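Local coordinates for protein XoxI (PDB 3CNW) that is of unknown function but, as a Bet v 1-like member of the polyketide cyclase and lipid transport family, probably binds a hydrophobic ligand, at residues 71-76 with 87-92; 6-11 with 122-127. All coordinates share one frame; numbering follows the deposited sequence.

Interaction 1: 71-76 with 87-92; sequences YYTYSI and LSTIQV
Y72 and Y74 pair with I90 and S88 in an antiparallel beta ladder, the join between the two strands of the hairpin 71-76/83-94 in the middle of the curved sheet. The two segments run at 159° to each other, and their backbones bond in two pairs: Y72 N to I90 O at 3.2 Å and I90 N to Y72 O at 3.0 Å, then Y74 N to S88 O at 2.9 Å, with S88 N to Y74 O completing the second pair. Between and beyond these pairs lie the non-hydrogen-bonded pairs T73–T89 and Y71–Q91, whose CA atoms come to 4.1 Å.

The face of Y72, Y74, S88 and I90 is turned inward. The Y72 ring leans across to its neighbour because chi1 of 78° sets CG between the backbone N and the carbonyl carbon, and I90 CG2 then lies over one ring face, 3.8 Å from the centroid, in a CH-pi contact. Y74 leans the same way, its CZ 3.4 Å from S88 CB. The polar ends find their partners beyond the hairpin: Y72 OH bonds to R48, which also makes a cation-pi contact with the Y74 ring, and S88 OG bonds to the carbonyl of S106.

On the opposite face T73 meets both L87 and T89, its CG2 3.4 Å from L87 CD2 and its OG1 against T89 CB, while Y71 CB rests on Q91 CB. I90 also touches I23 of helix 16-23. Neighbouring antiparallel strands of this kind build the curved sheet that, with helix 16-23 and the long C-terminal helix, makes up the Bet v 1-like helix-grip fold.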
ATOM      1  N   TYR A  71       5.552   5.230  -6.601  1.00 19.79           N
ATOM      2  CA  TYR A  71       4.566   6.276  -6.375  1.00 19.15           C
ATOM      3  C   TYR A  71       3.375   5.743  -5.587  1.00 19.55           C
ATOM      4  O   TYR A  71       3.135   4.535  -5.515  1.00 21.62           O
ATOM      5  CB  TYR A  71       4.084   6.867  -7.698  1.00 20.19           C
ATOM      6  CG  TYR A  71       3.019   6.060  -8.413  1.00 22.21           C
ATOM      7  CD1 TYR A  71       1.668   6.225  -8.102  1.00 23.21           C
ATOM      8  CD2 TYR A  71       3.356   5.167  -9.433  1.00 21.34           C
ATOM      9  CE1 TYR A  71       0.669   5.532  -8.791  1.00 22.78           C
ATOM     10  CE2 TYR A  71       2.362   4.464 -10.133  1.00 23.81           C
ATOM     11  CZ  TYR A  71       1.022   4.657  -9.803  1.00 24.02           C
ATOM     12  OH  TYR A  71       0.040   3.975 -10.478  1.00 27.56           O
ATOM     13  N   TYR A  72       2.658   6.652  -4.951  1.00 18.17           N
ATOM     14  CA  TYR A  72       1.455   6.287  -4.231  1.00 16.75           C
ATOM     15  C   TYR A  72       0.557   7.516  -4.211  1.00 18.07           C
ATOM     16  O   TYR A  72       1.036   8.661  -4.202  1.00 16.49           O
ATOM     17  CB  TYR A  72       1.770   5.730  -2.826  1.00 15.48           C
ATOM     18  CG  TYR A  72       2.124   6.701  -1.728  1.00 15.22           C
ATOM     19  CD1 TYR A  72       1.142   7.449  -1.084  1.00 15.04           C
ATOM     20  CD2 TYR A  72       3.440   6.825  -1.284  1.00 14.74           C
ATOM     21  CE1 TYR A  72       1.455   8.291  -0.020  1.00 13.50           C
ATOM     22  CE2 TYR A  72       3.765   7.668  -0.221  1.00 13.36           C
ATOM     23  CZ  TYR A  72       2.770   8.395   0.405  1.00 13.80           C
ATOM     24  OH  TYR A  72       3.086   9.227   1.451  1.00 12.55           O
ATOM     25  N   THR A  73      -0.745   7.262  -4.277  1.00 17.48           N
ATOM     26  CA  THR A  73      -1.762   8.301  -4.303  1.00 17.80           C
ATOM     27  C   THR A  73      -2.662   8.103  -3.092  1.00 18.22           C
ATOM     28  O   THR A  73      -3.030   6.974  -2.769  1.00 17.63           O
ATOM     29  CB  THR A  73      -2.619   8.188  -5.607  1.00 19.11           C
ATOM     30  OG1 THR A  73      -1.813   8.519  -6.747  1.00 20.29           O
ATOM     31  CG2 THR A  73      -3.820   9.104  -5.553  1.00 16.25           C
ATOM     32  N   TYR A  74      -3.026   9.202  -2.440  1.00 18.66           N
ATOM     33  CA  TYR A  74      -3.871   9.146  -1.262  1.00 18.59           C
ATOM     34  C   TYR A  74      -4.846  10.312  -1.218  1.00 19.68           C
ATOM     35  O   TYR A  74      -4.626  11.361  -1.835  1.00 18.58           O
ATOM     36  CB  TYR A  74      -3.007   9.155  -0.001  1.00 19.15           C
ATOM     37  CG  TYR A  74      -2.291  10.463   0.218  1.00 20.70           C
ATOM     38  CD1 TYR A  74      -2.833  11.448   1.044  1.00 21.96           C
ATOM     39  CD2 TYR A  74      -1.092  10.735  -0.425  1.00 20.28           C
ATOM     40  CE1 TYR A  74      -2.191  12.681   1.222  1.00 22.74           C
ATOM     41  CE2 TYR A  74      -0.442  11.965  -0.257  1.00 22.24           C
ATOM     42  CZ  TYR A  74      -0.999  12.930   0.564  1.00 22.90           C
ATOM     43  OH  TYR A  74      -0.373  14.148   0.711  1.00 24.62           O
ATOM     44  N   SER A  75      -5.921  10.118  -0.464  1.00 20.01           N
ATOM     45  CA  SER A  75      -6.951  11.127  -0.308  1.00 20.59           C
ATOM     46  C   SER A  75      -7.145  11.431   1.169  1.00 21.50           C
ATOM     47  O   SER A  75      -6.727  10.665   2.041  1.00 18.36           O
ATOM     48  CB  SER A  75      -8.266  10.625  -0.901  1.00 21.05           C
ATOM     49  OG  SER A  75      -8.648   9.393  -0.311  1.00 25.19           O
ATOM     50  N   ILE A  76      -7.786  12.560   1.441  1.00 24.37           N
ATOM     51  CA  ILE A  76      -8.050  12.960   2.807  1.00 26.56           C
ATOM     52  C   ILE A  76      -9.445  12.564   3.224  1.00 27.52           C
ATOM     53  O   ILE A  76     -10.403  12.937   2.573  1.00 27.99           O
ATOM     54  CB  ILE A  76      -7.917  14.481   2.982  1.00 26.91           C
ATOM     55  CG1 ILE A  76      -6.449  14.864   3.096  1.00 27.14           C
ATOM     56  CG2 ILE A  76      -8.693  14.941   4.221  1.00 28.64           C
ATOM     57  CD1 ILE A  76      -6.238  16.351   3.299  1.00 26.33           C
ATOM     58  N   LEU A  87      -6.744  15.127  -3.382  1.00 25.25           N
ATOM     59  CA  LEU A  87      -6.051  13.982  -3.973  1.00 24.74           C
ATOM     60  C   LEU A  87      -4.579  14.382  -4.072  1.00 24.29           C
ATOM     61  O   LEU A  87      -4.280  15.504  -4.468  1.00 25.55           O
ATOM     62  CB  LEU A  87      -6.605  13.685  -5.368  1.00 24.15           C
ATOM     63  CG  LEU A  87      -7.148  12.271  -5.598  1.00 24.79           C
ATOM     64  CD1 LEU A  87      -7.136  11.977  -7.096  1.00 24.89           C
ATOM     65  CD2 LEU A  87      -6.306  11.246  -4.872  1.00 21.76           C
ATOM     66  N   SER A  88      -3.670  13.486  -3.701  1.00 23.02           N
ATOM     67  CA  SER A  88      -2.242  13.790  -3.756  1.00 22.39           C
ATOM     68  C   SER A  88      -1.419  12.552  -4.081  1.00 24.07           C
ATOM     69  O   SER A  88      -1.699  11.454  -3.594  1.00 23.20           O
ATOM     70  CB  SER A  88      -1.760  14.377  -2.430  1.00 20.45           C
ATOM     71  OG  SER A  88      -0.401  14.750  -2.528  1.00 15.15           O
ATOM     72  N   THR A  89      -0.392  12.739  -4.900  1.00 23.79           N
ATOM     73  CA  THR A  89       0.450  11.637  -5.303  1.00 24.23           C
ATOM     74  C   THR A  89       1.913  12.021  -5.207  1.00 23.24           C
ATOM     75  O   THR A  89       2.291  13.133  -5.556  1.00 24.67           O
ATOM     76  CB  THR A  89       0.114  11.209  -6.743  1.00 23.64           C
ATOM     77  OG1 THR A  89       1.171  10.397  -7.273  1.00 25.95           O
ATOM     78  CG2 THR A  89      -0.068  12.421  -7.612  1.00 26.53           C
ATOM     79  N   ILE A  90       2.737  11.110  -4.705  1.00 21.82           N
ATOM     80  CA  ILE A  90       4.158  11.394  -4.613  1.00 23.14           C
ATOM     81  C   ILE A  90       4.866  10.335  -5.434  1.00 21.76           C
ATOM     82  O   ILE A  90       4.588   9.153  -5.306  1.00 20.65           O
ATOM     83  CB  ILE A  90       4.660  11.396  -3.150  1.00 23.51           C
ATOM     84  CG1 ILE A  90       6.113  11.862  -3.106  1.00 27.59           C
ATOM     85  CG2 ILE A  90       4.564  10.021  -2.555  1.00 25.66           C
ATOM     86  CD1 ILE A  90       6.637  12.139  -1.700  1.00 28.13           C
ATOM     87  N   GLN A  91       5.772  10.770  -6.300  1.00 23.29           N
ATOM     88  CA  GLN A  91       6.490   9.846  -7.160  1.00 23.33           C
ATOM     89  C   GLN A  91       7.970  10.181  -7.230  1.00 23.38           C
ATOM     90  O   GLN A  91       8.360  11.356  -7.211  1.00 24.09           O
ATOM     91  CB  GLN A  91       5.880   9.879  -8.561  1.00 23.76           C
ATOM     92  CG  GLN A  91       6.570   8.978  -9.566  1.00 28.05           C
ATOM     93  CD  GLN A  91       6.098   9.233 -10.978  1.00 29.48           C
ATOM     94  OE1 GLN A  91       5.716  10.351 -11.319  1.00 31.60           O
ATOM     95  NE2 GLN A  91       6.141   8.207 -11.813  1.00 31.79           N
ATOM     96  N   VAL A  92       8.788   9.138  -7.305  1.00 21.62           N
ATOM     97  CA  VAL A  92      10.232   9.293  -7.387  1.00 20.56           C
ATOM     98  C   VAL A  92      10.688   8.939  -8.799  1.00 20.53           C
ATOM     99  O   VAL A  92      10.779   7.769  -9.163  1.00 19.86           O
ATOM    100  CB  VAL A  92      10.950   8.373  -6.368  1.00 20.14           C
ATOM    101  CG1 VAL A  92      12.461   8.607  -6.416  1.00 19.56           C
ATOM    102  CG2 VAL A  92      10.404   8.627  -4.966  1.00 18.45           C
TER

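Interaction 2: 6-11 with 122-127; sequences TTTSME and LFHGIY
The H124 imidazole has T6 OG1 and the T7 carbonyl oxygen at its edge and T8 OG1 over one face, though that oxygen is modelled too close to CE1 and the detail is doubtful; the Y127 ring meets T8 OG1 at its edge and has F123 O above one face, offset toward the rim. Here the long C-terminal helix of the helix-grip fold packs on the first strand of the sheet, an outermost strand within the chain. The short segments 6-11 and 122-127 run nearly alongside, 18° apart, with their axes 8.4 Å from each other.

T6 and T8, two residues apart on one face of the strand, point at the helix and receive H124 and Y127 from it. T6 divides its two branches between them: OG1 goes to the imidazole, and CG2 reaches Y127 CE2 at 3.7 Å. Above T8 the helix brings Y127 CB to 3.8 Å from OG1. The Y127 ring continues inward and stacks on W105, and its hydroxyl and Y86 OH are hydrogen-bonded. F123 only brushes the strand, its CB 4.4 Å from T6 CG2; its ring turns toward Y86, F109 and F81. F123 and Y127 thus turn into the buried space between helix and sheet, while H124 is partly exposed.

H124 CG stands anti to the backbone N, which carries the ring out to the strand. There ND1 donates a hydrogen bond to T6 OG1 over 3.2 Å, with an N-H...O angle of 155°. The hydroxyl oxygen sits 16° out of the imidazole plane.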
ATOM      1  N   THR A   6      -1.542  21.768  -7.639  1.00 25.81           N
ATOM      2  CA  THR A   6      -0.220  22.261  -7.307  1.00 24.36           C
ATOM      3  C   THR A   6       0.776  21.113  -7.267  1.00 25.33           C
ATOM      4  O   THR A   6       0.453  19.997  -6.852  1.00 23.58           O
ATOM      5  CB  THR A   6      -0.200  23.024  -5.956  1.00 24.88           C
ATOM      6  OG1 THR A   6       1.028  23.760  -5.846  1.00 23.93           O
ATOM      7  CG2 THR A   6      -0.323  22.068  -4.780  1.00 21.96           C
ATOM      8  N   THR A   7       1.989  21.393  -7.722  1.00 26.48           N
ATOM      9  CA  THR A   7       3.031  20.389  -7.749  1.00 29.69           C
ATOM     10  C   THR A   7       4.357  21.017  -7.386  1.00 30.77           C
ATOM     11  O   THR A   7       4.594  22.194  -7.649  1.00 32.54           O
ATOM     12  CB  THR A   7       3.193  19.770  -9.146  1.00 31.48           C
ATOM     13  OG1 THR A   7       1.911  19.395  -9.659  1.00 35.12           O
ATOM     14  CG2 THR A   7       4.076  18.530  -9.066  1.00 32.94           C
ATOM     15  N   THR A   8       5.224  20.218  -6.784  1.00 31.32           N
ATOM     16  CA  THR A   8       6.548  20.672  -6.413  1.00 32.82           C
ATOM     17  C   THR A   8       7.494  19.558  -6.822  1.00 31.81           C
ATOM     18  O   THR A   8       7.139  18.381  -6.768  1.00 31.29           O
ATOM     19  CB  THR A   8       6.680  20.909  -4.877  1.00 34.95           C
ATOM     20  OG1 THR A   8       5.717  21.877  -4.452  1.00 36.60           O
ATOM     21  CG2 THR A   8       8.069  21.416  -4.529  1.00 35.89           C
ATOM     22  N   SER A   9       8.684  19.931  -7.263  1.00 32.49           N
ATOM     23  CA  SER A   9       9.681  18.951  -7.653  1.00 33.70           C
ATOM     24  C   SER A   9      10.949  19.278  -6.882  1.00 33.23           C
ATOM     25  O   SER A   9      11.114  20.395  -6.392  1.00 32.59           O
ATOM     26  CB  SER A   9       9.931  19.007  -9.159  1.00 34.11           C
ATOM     27  OG  SER A   9       8.825  18.481  -9.863  1.00 36.06           O
HETATM   28  N   MSE A  10      11.832  18.300  -6.764  1.00 32.68           N
HETATM   29  CA  MSE A  10      13.066  18.488  -6.027  1.00 33.44           C
HETATM   30  C   MSE A  10      13.994  17.347  -6.397  1.00 32.22           C
HETATM   31  O   MSE A  10      13.587  16.184  -6.383  1.00 29.68           O
HETATM   32  CB  MSE A  10      12.779  18.449  -4.518  1.00 36.56           C
HETATM   33  CG  MSE A  10      13.937  18.844  -3.611  1.00 40.82           C
HETATM   34 SE   MSE A  10      14.205  20.760  -3.569  1.00 49.22          SE
HETATM   35  CE  MSE A  10      12.521  21.284  -2.752  1.00 44.70           C
ATOM     36  N   GLU A  11      15.229  17.687  -6.744  1.00 31.45           N
ATOM     37  CA  GLU A  11      16.212  16.677  -7.090  1.00 31.39           C
ATOM     38  C   GLU A  11      16.932  16.309  -5.808  1.00 28.17           C
ATOM     39  O   GLU A  11      17.273  17.178  -5.012  1.00 26.67           O
ATOM     40  CB  GLU A  11      17.200  17.213  -8.124  1.00 34.29           C
ATOM     41  CG  GLU A  11      16.593  17.375  -9.504  1.00 40.61           C
ATOM     42  CD  GLU A  11      17.578  17.921 -10.530  1.00 45.69           C
ATOM     43  OE1 GLU A  11      18.664  17.314 -10.702  1.00 48.71           O
ATOM     44  OE2 GLU A  11      17.265  18.951 -11.170  1.00 45.48           O
ATOM     45  N   LEU A 122      -0.836  26.795   1.112  1.00 19.75           N
ATOM     46  CA  LEU A 122      -0.764  25.858   2.227  1.00 19.49           C
ATOM     47  C   LEU A 122      -0.102  24.543   1.819  1.00 18.87           C
ATOM     48  O   LEU A 122       0.943  24.163   2.341  1.00 19.01           O
ATOM     49  CB  LEU A 122      -2.169  25.574   2.778  1.00 20.62           C
ATOM     50  CG  LEU A 122      -2.260  24.436   3.812  1.00 23.84           C
ATOM     51  CD1 LEU A 122      -1.507  24.831   5.083  1.00 21.49           C
ATOM     52  CD2 LEU A 122      -3.723  24.122   4.125  1.00 22.95           C
ATOM     53  N   PHE A 123      -0.715  23.848   0.875  1.00 18.47           N
ATOM     54  CA  PHE A 123      -0.182  22.584   0.446  1.00 18.20           C
ATOM     55  C   PHE A 123       1.178  22.679  -0.218  1.00 17.65           C
ATOM     56  O   PHE A 123       2.032  21.818  -0.008  1.00 17.30           O
ATOM     57  CB  PHE A 123      -1.219  21.890  -0.426  1.00 17.55           C
ATOM     58  CG  PHE A 123      -2.389  21.382   0.363  1.00 21.06           C
ATOM     59  CD1 PHE A 123      -2.238  20.286   1.214  1.00 21.72           C
ATOM     60  CD2 PHE A 123      -3.612  22.047   0.342  1.00 22.04           C
ATOM     61  CE1 PHE A 123      -3.291  19.859   2.040  1.00 23.60           C
ATOM     62  CE2 PHE A 123      -4.668  21.626   1.163  1.00 23.85           C
ATOM     63  CZ  PHE A 123      -4.504  20.536   2.012  1.00 22.29           C
ATOM     64  N   HIS A 124       1.396  23.724  -1.004  1.00 16.06           N
ATOM     65  CA  HIS A 124       2.687  23.866  -1.632  1.00 16.34           C
ATOM     66  C   HIS A 124       3.718  24.012  -0.507  1.00 15.79           C
ATOM     67  O   HIS A 124       4.806  23.453  -0.575  1.00 15.86           O
ATOM     68  CB  HIS A 124       2.728  25.093  -2.525  1.00 18.46           C
ATOM     69  CG  HIS A 124       3.892  25.100  -3.457  1.00 20.77           C
ATOM     70  ND1 HIS A 124       3.874  24.443  -4.663  1.00 22.16           N
ATOM     71  CD2 HIS A 124       5.133  25.632  -3.331  1.00 20.36           C
ATOM     72  CE1 HIS A 124       5.058  24.567  -5.247  1.00 23.33           C
ATOM     73  NE2 HIS A 124       5.834  25.284  -4.455  1.00 21.06           N
ATOM     74  N   GLY A 125       3.355  24.758   0.533  1.00 15.35           N
ATOM     75  CA  GLY A 125       4.245  24.943   1.664  1.00 12.70           C
ATOM     76  C   GLY A 125       4.578  23.624   2.350  1.00 13.84           C
ATOM     77  O   GLY A 125       5.714  23.392   2.763  1.00 11.77           O
ATOM     78  N   ILE A 126       3.588  22.749   2.478  1.00 12.80           N
ATOM     79  CA  ILE A 126       3.822  21.465   3.122  1.00 14.43           C
ATOM     80  C   ILE A 126       4.698  20.587   2.242  1.00 15.96           C
ATOM     81  O   ILE A 126       5.655  19.982   2.718  1.00 16.24           O
ATOM     82  CB  ILE A 126       2.496  20.752   3.418  1.00 16.01           C
ATOM     83  CG1 ILE A 126       1.703  21.579   4.449  1.00 15.99           C
ATOM     84  CG2 ILE A 126       2.765  19.338   3.921  1.00 11.57           C
ATOM     85  CD1 ILE A 126       0.206  21.345   4.406  1.00 17.16           C
ATOM     86  N   TYR A 127       4.369  20.533   0.954  1.00 17.55           N
ATOM     87  CA  TYR A 127       5.140  19.750   0.008  1.00 18.29           C
ATOM     88  C   TYR A 127       6.591  20.225   0.032  1.00 20.93           C
ATOM     89  O   TYR A 127       7.505  19.415   0.210  1.00 21.13           O
ATOM     90  CB  TYR A 127       4.570  19.900  -1.400  1.00 19.52           C
ATOM     91  CG  TYR A 127       3.149  19.400  -1.573  1.00 18.93           C
ATOM     92  CD1 TYR A 127       2.525  18.621  -0.592  1.00 19.15           C
ATOM     93  CD2 TYR A 127       2.427  19.697  -2.726  1.00 19.68           C
ATOM     94  CE1 TYR A 127       1.207  18.148  -0.758  1.00 18.69           C
ATOM     95  CE2 TYR A 127       1.110  19.234  -2.910  1.00 17.63           C
ATOM     96  CZ  TYR A 127       0.503  18.463  -1.924  1.00 20.55           C
ATOM     97  OH  TYR A 127      -0.800  18.019  -2.095  1.00 17.02           O
TER

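How the interactions relate
Both interactions belong to the same seven-stranded sheet, with 71-76 and 87-92 nested along the chain inside the loop that 6-11 and 122-127 close. Interaction 1 holds strand to strand within the sheet through regular backbone bonds; interaction 2 holds the C-terminal helix to an outermost strand mainly through side chains. Each is partly buried: interaction 1 has one inward and one more exposed face, whereas interaction 2 runs from buried T6 and Y127 to a partly exposed histidine. Their centres lie about 12 Å apart, and strand 101-111 stands between 83-94 and 4-12. They touch where Y127 OH and S88 OG share a weak hydrogen bond.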